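Local atomic coordinates of gamma-glutamyltransferase 1 Threonine peptidase. MEROPS family T03 (Pseudomonas nitroreducens, PDB entry 7D9E), a protein that transfers gamma-glutamyl groups from glutathione and related compounds to amino acids or peptides, or to water. Residues B[105-108]-B[109-113]. Sequence-based numbering, arbitrary orientation.
Sequences LNNV and YDFHL. With GOL (glycerol), chain E.
A chi1 of 171° in V108 swings CG1 away from the backbone N, while Y109 places CG beside its own N (chi1 -72°); the two neighbouring side chains run alongside each other, and V108 CG1 makes a CH-pi contact over one face of the tyrosine ring, 4.0 Å from its centroid. From one turn back, L105 CD2 reaches Y109 CE2 at 4.0 Å. The same ring stacks edge-to-face with W257 of the partner chain. A smaller alanine in place of Y109 would probably leave L105 CD2, V108 CG1 and the W257 ring without their shared aromatic surface. Here helix 97-109, which packs on strands 77-81 and 84-90 of the Ntn-hydrolase fold, comes to its end. N106 O accepts from D110 N (2.8 Å), the ordinary i+4 bond, and from F111 N (3.0 Å), a single pi-type bond. H112 then takes positive phi, turning the chain so that L113 N donates a nearly straight bond to N107 O (2.9 Å, 172° at the hydrogen). One water bridges V108 O and L113 O. A glycerol, probably from the crystallisation liquor, donates from O1 to N106 OD1 and from O2 to D110 OD1, both at 2.6 Å, while D110 OD2 forms a salt bridge with K282 NZ of the partner chain.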
loop_
_atom_site.group_PDB
_atom_site.type_symbol
_atom_site.label_atom_id
_atom_site.label_comp_id
_atom_site.label_asym_id
_atom_site.label_seq_id
_atom_site.Cartn_x
_atom_site.Cartn_y
_atom_site.Cartn_z
ATOM N N LEU B 105 -11.337 2.375 10.723
ATOM C CA LEU B 105 -11.145 2.345 12.173
ATOM C C LEU B 105 -12.239 3.131 12.883
ATOM O O LEU B 105 -12.754 2.699 13.927
ATOM C CB LEU B 105 -9.765 2.899 12.538
ATOM C CG LEU B 105 -8.584 2.047 12.094
ATOM C CD1 LEU B 105 -7.287 2.832 12.336
ATOM C CD2 LEU B 105 -8.533 0.732 12.832
ATOM N N ASN B 106 -12.585 4.308 12.353
ATOM C CA ASN B 106 -13.680 5.068 12.951
ATOM C C ASN B 106 -14.977 4.263 12.924
ATOM O O ASN B 106 -15.734 4.259 13.895
ATOM C CB ASN B 106 -13.904 6.380 12.202
ATOM C CG ASN B 106 -12.750 7.355 12.366
ATOM O OD1 ASN B 106 -11.885 7.183 13.215
ATOM N ND2 ASN B 106 -12.794 8.422 11.595
ATOM N N ASN B 107 -15.231 3.565 11.822
ATOM C CA ASN B 107 -16.473 2.804 11.687
ATOM C C ASN B 107 -16.537 1.662 12.689
ATOM O O ASN B 107 -17.603 1.389 13.262
ATOM C CB ASN B 107 -16.547 2.277 10.257
ATOM C CG ASN B 107 -16.680 3.390 9.249
ATOM O OD1 ASN B 107 -16.864 4.551 9.624
ATOM N ND2 ASN B 107 -16.604 3.052 7.969
ATOM N N VAL B 108 -15.413 0.978 12.904
ATOM C CA VAL B 108 -15.371 -0.123 13.862
ATOM C C VAL B 108 -15.400 0.387 15.297
ATOM O O VAL B 108 -16.154 -0.124 16.128
ATOM C CB VAL B 108 -14.122 -0.990 13.604
ATOM C CG1 VAL B 108 -13.935 -2.001 14.723
ATOM C CG2 VAL B 108 -14.201 -1.678 12.259
ATOM N N TYR B 109 -14.558 1.372 15.624
ATOM C CA TYR B 109 -14.301 1.739 17.014
ATOM C C TYR B 109 -15.157 2.875 17.541
ATOM O O TYR B 109 -15.344 2.977 18.761
ATOM C CB TYR B 109 -12.809 2.066 17.212
ATOM C CG TYR B 109 -11.962 0.835 17.148
ATOM C CD1 TYR B 109 -11.819 0.040 18.271
ATOM C CD2 TYR B 109 -11.314 0.453 15.996
ATOM C CE1 TYR B 109 -11.060 -1.109 18.247
ATOM C CE2 TYR B 109 -10.569 -0.710 15.949
ATOM C CZ TYR B 109 -10.430 -1.479 17.073
ATOM O OH TYR B 109 -9.708 -2.634 17.094
ATOM N N ASP B 110 -15.653 3.749 16.678
ATOM C CA ASP B 110 -16.516 4.838 17.106
ATOM C C ASP B 110 -17.973 4.612 16.754
ATOM O O ASP B 110 -18.839 4.857 17.585
ATOM C CB ASP B 110 -16.034 6.162 16.504
ATOM C CG ASP B 110 -14.654 6.569 17.032
ATOM O OD1 ASP B 110 -14.141 5.913 17.966
ATOM O OD2 ASP B 110 -14.077 7.543 16.500
ATOM N N PHE B 111 -18.269 4.137 15.550
ATOM C CA PHE B 111 -19.654 3.840 15.198
ATOM C C PHE B 111 -20.061 2.416 15.530
ATOM O O PHE B 111 -21.256 2.097 15.468
ATOM C CB PHE B 111 -19.916 4.162 13.728
ATOM C CG PHE B 111 -19.795 5.624 13.421
ATOM C CD1 PHE B 111 -20.800 6.502 13.772
ATOM C CD2 PHE B 111 -18.654 6.122 12.806
ATOM C CE1 PHE B 111 -20.695 7.847 13.514
ATOM C CE2 PHE B 111 -18.532 7.479 12.542
ATOM C CZ PHE B 111 -19.561 8.342 12.905
ATOM N N HIS B 112 -19.116 1.575 15.928
ATOM C CA HIS B 112 -19.403 0.224 16.403
ATOM C C HIS B 112 -20.132 -0.598 15.347
ATOM O O HIS B 112 -21.035 -1.385 15.650
ATOM C CB HIS B 112 -20.095 0.252 17.763
ATOM C CG HIS B 112 -19.204 0.771 18.851
ATOM N ND1 HIS B 112 -19.452 1.941 19.534
ATOM C CD2 HIS B 112 -18.014 0.313 19.312
ATOM C CE1 HIS B 112 -18.478 2.157 20.401
ATOM N NE2 HIS B 112 -17.596 1.181 20.290
ATOM N N LEU B 113 -19.711 -0.426 14.080
ATOM C CA LEU B 113 -20.344 -1.158 12.998
ATOM C C LEU B 113 -19.775 -2.569 12.893
ATOM O O LEU B 113 -18.590 -2.795 13.181
ATOM C CB LEU B 113 -20.143 -0.453 11.667
ATOM C CG LEU B 113 -20.856 0.887 11.487
ATOM C CD1 LEU B 113 -20.512 1.468 10.128
ATOM C CD2 LEU B 113 -22.361 0.714 11.634
HETATM C C1 GOL E . -10.021 5.521 15.475
HETATM O O1 GOL E . -9.709 6.322 14.391
HETATM C C2 GOL E . -11.131 6.246 16.266
HETATM O O2 GOL E . -11.655 5.419 17.270
HETATM C C3 GOL E . -10.501 7.521 16.866
HETATM O O3 GOL E . -11.517 8.170 17.635
HETATM O O HOH W 1 -17.365 -2.598 15.677
#